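Local structure of Lin1944 protein (Listeria innocua, 3D7L) at residues Ala32-His35 against Val41-Thr44; Glu28-Thr31 against Gly37-Thr40; Lys51-Val56 against Ile94-Leu99; Asp102-Asn105 against Ser109-Leu112. The protein is of unknown function but belongs to the short-chain dehydrogenase/reductase family and is probably an oxidoreductase that uses a nicotinamide cofactor. One frame throughout, in Å; residues are numbered along the deposited sequence.

Contact 1 (Ala32-His35 against Val41-Thr44); sequences AGRH and VDIT
Gly33 and Val41 are joined by one backbone bond, Val41 N to Gly33 O at 2.9 Å. One residue further, Arg34 CA approaches Val41 O at 3.3 Å in a CA-H...O contact, and Ala32 CB meets Val41 CG1 at 4.4 Å. Beyond the backbone, the side chains of Arg34 and Asp42 run alongside each other in the same direction. Both have CG anti to the backbone N (chi1 -178° and 179°), and Arg34 then bends at chi2, bringing Arg34 NE to 3.8 Å from Asp42 CB. Guanidinium and carboxylate are stacked almost flat, their planes 15° apart. Asp42 OD2 lies over the centre of one guanidinium face, while His35 NE2 lies over the opposite face. The salt bridge, Arg34 NH1 to Asp42 OD2 at 4.0 Å, is therefore long and purely electrostatic. Thr44 holds the carboxylate: its OG1 and N, 2.8 and 2.9 Å from Asp42 OD1, come from the same face of its plane, the N-H closing an Asx turn. The contact lies at the C-terminal end of the second strand of the Rossmann-type sheet, where relatives probably bind the cofactor's adenosine part. Asp42 N is bonded to Ser48 OG in helix 46-56. Val41 packs on Ile49 and Met52 of that helix and on Ile9 of strand 5-9; Ala32 pairs with strand 5-9, and Ile43 and Thr44 lean on helix 79-100.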
# COMPACT_ATOMS: atom_id res chain seq x y z
N ALA D 32 19.10 9.27 12.83
CA ALA D 32 19.45 8.00 12.23
C ALA D 32 19.37 8.09 10.72
O ALA D 32 18.53 8.80 10.18
CB ALA D 32 18.52 6.92 12.74
N GLY D 33 20.24 7.37 10.04
CA GLY D 33 20.21 7.34 8.57
C GLY D 33 21.07 6.20 8.07
O GLY D 33 21.68 5.48 8.88
N ARG D 34 21.17 6.05 6.76
CA ARG D 34 21.98 4.98 6.18
C ARG D 34 23.48 5.18 6.40
O ARG D 34 24.22 4.27 6.83
CB ARG D 34 21.69 4.85 4.69
CG ARG D 34 22.46 3.72 4.01
CD ARG D 34 22.00 2.34 4.48
NE ARG D 34 23.08 1.38 4.32
CZ ARG D 34 23.40 0.77 3.18
NH1 ARG D 34 22.70 1.03 2.08
NH2 ARG D 34 24.42 -0.07 3.14
N HIS D 35 23.94 6.39 6.09
CA HIS D 35 25.35 6.70 6.15
C HIS D 35 25.63 7.85 7.12
O HIS D 35 26.77 8.29 7.26
CB HIS D 35 25.85 7.04 4.73
CG HIS D 35 25.80 5.88 3.79
ND1 HIS D 35 24.96 5.85 2.69
CD2 HIS D 35 26.46 4.70 3.79
CE1 HIS D 35 25.12 4.71 2.05
NE2 HIS D 35 26.02 3.99 2.69
N VAL D 41 21.26 2.93 10.19
CA VAL D 41 20.26 1.89 9.90
C VAL D 41 20.11 1.75 8.38
O VAL D 41 20.09 2.73 7.65
CB VAL D 41 18.89 2.16 10.64
CG1 VAL D 41 18.19 3.43 10.15
CG2 VAL D 41 17.93 0.93 10.55
N ASP D 42 20.10 0.50 7.92
CA ASP D 42 19.63 0.15 6.58
C ASP D 42 18.22 -0.40 6.77
O ASP D 42 18.06 -1.53 7.26
CB ASP D 42 20.52 -0.91 5.92
CG ASP D 42 20.03 -1.30 4.53
OD1 ASP D 42 18.91 -0.92 4.15
OD2 ASP D 42 20.77 -2.01 3.82
N ILE D 43 17.21 0.41 6.40
CA ILE D 43 15.82 0.06 6.65
C ILE D 43 15.35 -1.08 5.76
O ILE D 43 14.27 -1.64 6.02
CB ILE D 43 14.84 1.27 6.48
CG1 ILE D 43 14.72 1.69 5.01
CG2 ILE D 43 15.20 2.43 7.45
CD1 ILE D 43 13.69 2.82 4.71
N THR D 44 16.11 -1.39 4.71
CA THR D 44 15.80 -2.57 3.87
C THR D 44 16.27 -3.89 4.51
O THR D 44 15.96 -4.98 4.01
CB THR D 44 16.38 -2.50 2.44
OG1 THR D 44 17.77 -2.79 2.48
CG2 THR D 44 16.14 -1.14 1.79

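Contact 2 (Glu28-Thr31 against Gly37-Thr40); sequences EVIT and GDVT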
# COMPACT_ATOMS: atom_id res chain seq x y z
N GLU D 28 15.02 16.08 22.96
CA GLU D 28 16.26 15.44 22.51
C GLU D 28 15.98 14.65 21.23
O GLU D 28 15.14 13.76 21.22
CB GLU D 28 16.80 14.49 23.59
CG GLU D 28 18.12 13.76 23.20
CD GLU D 28 18.62 12.78 24.28
OE1 GLU D 28 17.84 12.43 25.19
OE2 GLU D 28 19.81 12.35 24.22
N VAL D 29 16.67 14.99 20.15
CA VAL D 29 16.53 14.25 18.89
C VAL D 29 17.78 13.40 18.67
O VAL D 29 18.90 13.92 18.60
CB VAL D 29 16.32 15.17 17.66
CG1 VAL D 29 16.13 14.32 16.35
CG2 VAL D 29 15.17 16.11 17.87
N ILE D 30 17.58 12.09 18.56
CA ILE D 30 18.60 11.15 18.16
C ILE D 30 18.39 10.94 16.66
O ILE D 30 17.30 10.57 16.23
CB ILE D 30 18.39 9.81 18.86
CG1 ILE D 30 18.33 10.01 20.39
CG2 ILE D 30 19.48 8.78 18.42
CD1 ILE D 30 18.06 8.73 21.13
N THR D 31 19.43 11.17 15.87
CA THR D 31 19.27 11.08 14.42
C THR D 31 19.70 9.71 13.93
O THR D 31 20.56 9.08 14.54
CB THR D 31 20.04 12.19 13.67
OG1 THR D 31 21.44 12.04 13.93
CG2 THR D 31 19.57 13.61 14.09
N GLY D 37 24.15 10.06 10.96
CA GLY D 37 23.37 10.03 12.20
C GLY D 37 24.06 9.55 13.47
O GLY D 37 25.08 8.86 13.41
N ASP D 38 23.49 9.91 14.62
CA ASP D 38 23.88 9.33 15.92
C ASP D 38 23.86 7.79 15.88
O ASP D 38 24.67 7.14 16.52
CB ASP D 38 22.92 9.80 17.03
CG ASP D 38 22.93 11.33 17.21
OD1 ASP D 38 24.03 11.92 17.26
OD2 ASP D 38 21.83 11.93 17.31
N VAL D 39 22.91 7.21 15.16
CA VAL D 39 22.88 5.76 14.99
C VAL D 39 22.62 5.57 13.51
O VAL D 39 22.01 6.44 12.88
CB VAL D 39 21.79 5.09 15.90
CG1 VAL D 39 21.93 3.59 15.90
CG2 VAL D 39 21.94 5.54 17.36
N THR D 40 23.11 4.48 12.93
CA THR D 40 22.82 4.22 11.52
C THR D 40 21.91 3.01 11.35
O THR D 40 21.80 2.18 12.25
CB THR D 40 24.08 4.10 10.62
OG1 THR D 40 24.91 3.02 11.06
CG2 THR D 40 24.88 5.41 10.62
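Thr31 and Val39 join the end strand of the sheet to its neighbour by a single backbone bond, Val39 N to Thr31 O at 3.1 Å, the two chains running parallel. Thr31 and Asp38 then bind each other reciprocally. Asp38 turns CG beside its own backbone N (chi1 -61°) and reaches over to Thr31, whose N-H points almost straight at Asp38 OD2 (2.9 Å, 169° at the hydrogen). That oxygen is met on its anti side, somewhat out of the carboxylate plane. In return Thr31 OG1, held between its backbone N and carbonyl carbon (chi1 62°), accepts from Asp38 N at 3.0 Å. A weak bond of 3.4 Å from Thr31 OG1 to Asp38 OD2 closes the circuit. Gly37 CA lies 3.3 Å from Thr31 OG1. The Ile30 side chain crosses that of Asp38 at about a right angle, Ile30 CG2 packing against Asp38 CB at 3.8 Å and against Val39 CG2 at 4.2 Å. Ile30 and Val39 both rest on Val56 of helix 46-56, and Ile30 is also bonded through its backbone to strand 5-9. A short edge strand that follows the second strand through a brief loop, with no helix between, is as in the Rossmann fold of short-chain dehydrogenases.

Contact 3 (Lys51-Val56 against Ile94-Leu99); sequences KMYEQV and INLVLL
Tyr53 spans the gap between helices 51-56 and 94-99 and ends in a hydrogen bond to Leu96. Its CB, next to the helix backbone, packs on Ser103 OG, and chi1 of -78° sets CG anti to the carbonyl carbon, sending the ring across to the second helix. Tyr53 CD2 comes first to that helix, 3.5 Å from Leu99 O. Tyr53 CE2 is 4.3 Å from Leu99 CB and also passes Leu96 O, which lies 3.5 Å from Tyr53 CZ. At the tip Tyr53 OH donates to Leu96 O at 2.7 Å, with the donor tilted 26° from the carbonyl plane, and the same OH also lies 3.6 Å from Leu96 CB. A buried phenol hydroxyl thus finds its acceptor on the backbone of a helix whose axis is 11.3 Å away and crosses at -52°. These helices follow successive strands of the Rossmann fold and, in two crossovers in the same direction, cover the same face of the parallel sheet. The ring is backed by Met52, a selenomethionine: its chain bends at chi3 and places Met52 CE 3.4 Å above the plane, over the centre of the Tyr53 face. From there Met52 CE touches Leu96 CD2 at 4.0 Å, the two side chains crossing at about a right angle. Leu96 also packs on Ile9 of strand 5-9 and Ile43. Helix 94-99 also borders the second subunit: Asn95 and Leu99 pack on Pro79 of that subunit and Leu98 on its Thr78.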
# COMPACT_ATOMS: atom_id res chain seq x y z
N LYS D 51 19.20 -3.98 15.27
CA LYS D 51 20.43 -3.47 15.89
C LYS D 51 20.28 -1.99 16.27
O LYS D 51 20.66 -1.59 17.37
CB LYS D 51 21.64 -3.64 14.97
CG LYS D 51 22.82 -4.36 15.61
CD LYS D 51 23.56 -3.53 16.65
CE LYS D 51 24.47 -4.43 17.51
NZ LYS D 51 25.73 -4.91 16.82
N MSE D 52 19.72 -1.20 15.35
CA MSE D 52 19.47 0.21 15.63
C MSE D 52 18.68 0.38 16.92
O MSE D 52 19.07 1.14 17.80
CB MSE D 52 18.79 0.92 14.46
CG MSE D 52 18.43 2.39 14.78
SE MSE D 52 17.13 3.15 13.62
CE MSE D 52 15.60 2.05 14.05
N TYR D 53 17.58 -0.36 17.04
CA TYR D 53 16.71 -0.25 18.22
C TYR D 53 17.36 -0.73 19.54
O TYR D 53 17.05 -0.18 20.61
CB TYR D 53 15.37 -0.97 17.98
CG TYR D 53 14.38 -0.20 17.13
CD1 TYR D 53 14.09 1.16 17.39
CD2 TYR D 53 13.71 -0.83 16.07
CE1 TYR D 53 13.16 1.86 16.59
CE2 TYR D 53 12.80 -0.13 15.27
CZ TYR D 53 12.52 1.20 15.54
OH TYR D 53 11.60 1.86 14.74
N GLU D 54 18.24 -1.73 19.47
CA GLU D 54 19.05 -2.14 20.63
C GLU D 54 20.00 -1.01 21.05
O GLU D 54 20.11 -0.69 22.23
CB GLU D 54 19.92 -3.38 20.34
CG GLU D 54 19.18 -4.66 19.98
CD GLU D 54 20.13 -5.77 19.46
OE1 GLU D 54 19.75 -6.52 18.52
OE2 GLU D 54 21.26 -5.86 19.99
N GLN D 55 20.68 -0.42 20.06
CA GLN D 55 21.54 0.72 20.31
C GLN D 55 20.78 1.87 20.97
O GLN D 55 21.22 2.39 21.98
CB GLN D 55 22.26 1.17 19.02
CG GLN D 55 23.50 0.32 18.66
CD GLN D 55 24.16 0.68 17.29
OE1 GLN D 55 25.39 0.67 17.17
NE2 GLN D 55 23.34 0.97 16.28
N VAL D 56 19.61 2.22 20.41
CA VAL D 56 18.85 3.40 20.84
C VAL D 56 18.20 3.31 22.23
O VAL D 56 18.11 4.31 22.92
CB VAL D 56 17.77 3.78 19.79
CG1 VAL D 56 16.88 4.89 20.32
CG2 VAL D 56 18.41 4.22 18.50
N ILE D 94 7.34 0.28 7.34
CA ILE D 94 6.44 -0.57 8.11
C ILE D 94 7.20 -1.42 9.12
O ILE D 94 6.80 -1.53 10.30
CB ILE D 94 5.44 -1.35 7.20
CG1 ILE D 94 4.38 -0.35 6.67
CG2 ILE D 94 4.76 -2.49 7.97
CD1 ILE D 94 3.53 -0.81 5.53
N ASN D 95 8.34 -1.95 8.69
CA ASN D 95 9.24 -2.71 9.56
C ASN D 95 9.76 -1.88 10.71
O ASN D 95 9.90 -2.40 11.82
CB ASN D 95 10.36 -3.39 8.76
CG ASN D 95 9.84 -4.60 7.95
OD1 ASN D 95 8.71 -5.01 8.14
ND2 ASN D 95 10.65 -5.13 7.05
N LEU D 96 9.98 -0.59 10.51
CA LEU D 96 10.35 0.26 11.66
C LEU D 96 9.26 0.23 12.73
O LEU D 96 9.55 0.37 13.92
CB LEU D 96 10.64 1.70 11.25
CG LEU D 96 11.78 2.01 10.30
CD1 LEU D 96 11.65 3.47 9.94
CD2 LEU D 96 13.20 1.68 10.85
N VAL D 97 8.00 0.09 12.31
CA VAL D 97 6.88 -0.04 13.25
C VAL D 97 6.85 -1.46 13.82
O VAL D 97 6.82 -1.63 15.05
CB VAL D 97 5.53 0.32 12.58
CG1 VAL D 97 4.38 -0.05 13.48
CG2 VAL D 97 5.50 1.80 12.19
N LEU D 98 6.88 -2.48 12.96
CA LEU D 98 6.80 -3.85 13.47
C LEU D 98 7.93 -4.19 14.45
O LEU D 98 7.73 -4.99 15.37
CB LEU D 98 6.77 -4.89 12.33
CG LEU D 98 5.66 -4.69 11.28
CD1 LEU D 98 5.74 -5.77 10.25
CD2 LEU D 98 4.26 -4.67 11.91
N LEU D 99 9.10 -3.61 14.25
CA LEU D 99 10.27 -3.90 15.11
C LEU D 99 10.50 -2.88 16.25
O LEU D 99 11.30 -3.15 17.16
CB LEU D 99 11.53 -4.09 14.26
CG LEU D 99 11.45 -5.21 13.21
CD1 LEU D 99 12.53 -5.09 12.14
CD2 LEU D 99 11.46 -6.61 13.82

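Contact 4 (Asp102-Asn105 against Ser109-Leu112); sequences DSLN and SFTL
Leu104 carries this contact, with Ser109 and Phe110 opposite it. The approach begins at Asp102, in a short 3-10 turn, whose O takes a weak hydrogen bond from Lys58 NZ. Ser103 then bonds through its backbone to Val59. At Leu104 the chain becomes strand and CB points across to 109-112. With CG beside the backbone N (chi1 -81°), Leu104 carries both methyls to the other segment. Leu104 CD1 sits over one face of Phe110, 3.9 Å from the ring centroid and 23° off the ring normal, a CH-pi contact. Phe110 CE2 is the closest ring atom, 3.6 Å from Leu104 CD1. Leu104 CD1 and CD2 both lie near Ser109 O, at 3.7 and 3.8 Å, without a hydrogen bond forming between the segments. In Rossmann terms, helix 79-100 has just ended and the chain returns to the sheet: strand 104-105 lies beside the start of strand 59-64, and strand 108-113 enters the sheet between 59-64 and 151-157. Leu104 O accepts hydrogen bonds from Lys58 NZ and Arg148 NH2. Asn105 finishes the segment with ND2 bonded to Asp60 OD2. Phe110 also packs on Val97 of helix 79-100 and Ile152 of strand 151-157.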
# COMPACT_ATOMS: atom_id res chain seq x y z
N ASP D 102 8.34 -2.10 20.88
CA ASP D 102 8.98 -2.44 22.14
C ASP D 102 9.98 -1.36 22.58
O ASP D 102 10.37 -1.31 23.74
CB ASP D 102 9.65 -3.83 22.06
CG ASP D 102 8.69 -4.97 22.40
OD1 ASP D 102 7.70 -4.74 23.12
OD2 ASP D 102 8.93 -6.13 21.97
N SER D 103 10.35 -0.47 21.65
CA SER D 103 11.22 0.65 21.96
C SER D 103 10.49 1.92 22.36
O SER D 103 11.14 2.90 22.70
CB SER D 103 12.13 0.96 20.77
OG SER D 103 13.08 -0.07 20.62
N LEU D 104 9.16 1.91 22.31
CA LEU D 104 8.44 3.11 22.68
C LEU D 104 7.99 3.10 24.12
O LEU D 104 7.49 2.08 24.63
CB LEU D 104 7.22 3.34 21.78
CG LEU D 104 7.45 4.00 20.42
CD1 LEU D 104 6.11 4.15 19.78
CD2 LEU D 104 8.17 5.38 20.56
N ASN D 105 8.18 4.24 24.77
CA ASN D 105 7.63 4.47 26.08
C ASN D 105 6.09 4.49 26.02
O ASN D 105 5.49 4.70 24.95
CB ASN D 105 8.18 5.77 26.67
CG ASN D 105 9.63 5.63 27.15
OD1 ASN D 105 10.04 4.59 27.67
ND2 ASN D 105 10.40 6.71 27.00
N SER D 109 4.62 7.57 20.31
CA SER D 109 3.99 7.60 18.97
C SER D 109 4.95 7.21 17.86
O SER D 109 6.16 7.37 18.01
CB SER D 109 3.45 9.00 18.66
OG SER D 109 4.51 9.91 18.45
N PHE D 110 4.39 6.71 16.74
CA PHE D 110 5.09 6.59 15.45
C PHE D 110 4.58 7.67 14.49
O PHE D 110 3.39 7.94 14.45
CB PHE D 110 4.80 5.23 14.78
CG PHE D 110 5.41 4.06 15.47
CD1 PHE D 110 6.74 3.72 15.24
CD2 PHE D 110 4.65 3.26 16.32
CE1 PHE D 110 7.31 2.61 15.86
CE2 PHE D 110 5.23 2.14 16.95
CZ PHE D 110 6.55 1.82 16.69
N THR D 111 5.47 8.27 13.70
CA THR D 111 5.02 9.11 12.58
C THR D 111 5.73 8.65 11.31
O THR D 111 6.95 8.57 11.27
CB THR D 111 5.30 10.58 12.80
OG1 THR D 111 4.84 10.95 14.10
CG2 THR D 111 4.62 11.44 11.75
N LEU D 112 4.95 8.34 10.26
CA LEU D 112 5.51 7.80 9.01
C LEU D 112 5.30 8.77 7.85
O LEU D 112 4.38 9.57 7.89
CB LEU D 112 4.88 6.45 8.71
CG LEU D 112 5.48 5.14 9.23
CD1 LEU D 112 6.37 5.23 10.50
CD2 LEU D 112 4.39 4.02 9.34

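In the fold
Contacts 1 and 2 share strand 28-33, their centres about 11 Å apart, and together join the edge strand and the following loop to strand 28-33. Contact 3 adjoins both: Val41 CB lies 3.6 Å from Met52 SE, and Val39 CG2 is 3.9 Å from Val56 CG2. From helix 79-100 the packing passes to contact 4, where Leu96 O lies 3.7 Å from Phe110 CE1; the centres of contacts 3 and 4 are about 9 Å apart. Contacts 1 and 4 remain apart, about 17 Å between centres. In family members the nicotinamide cofactor binds at the carboxyl ends of the strands, so contact 1 is probably nearest its adenosine end.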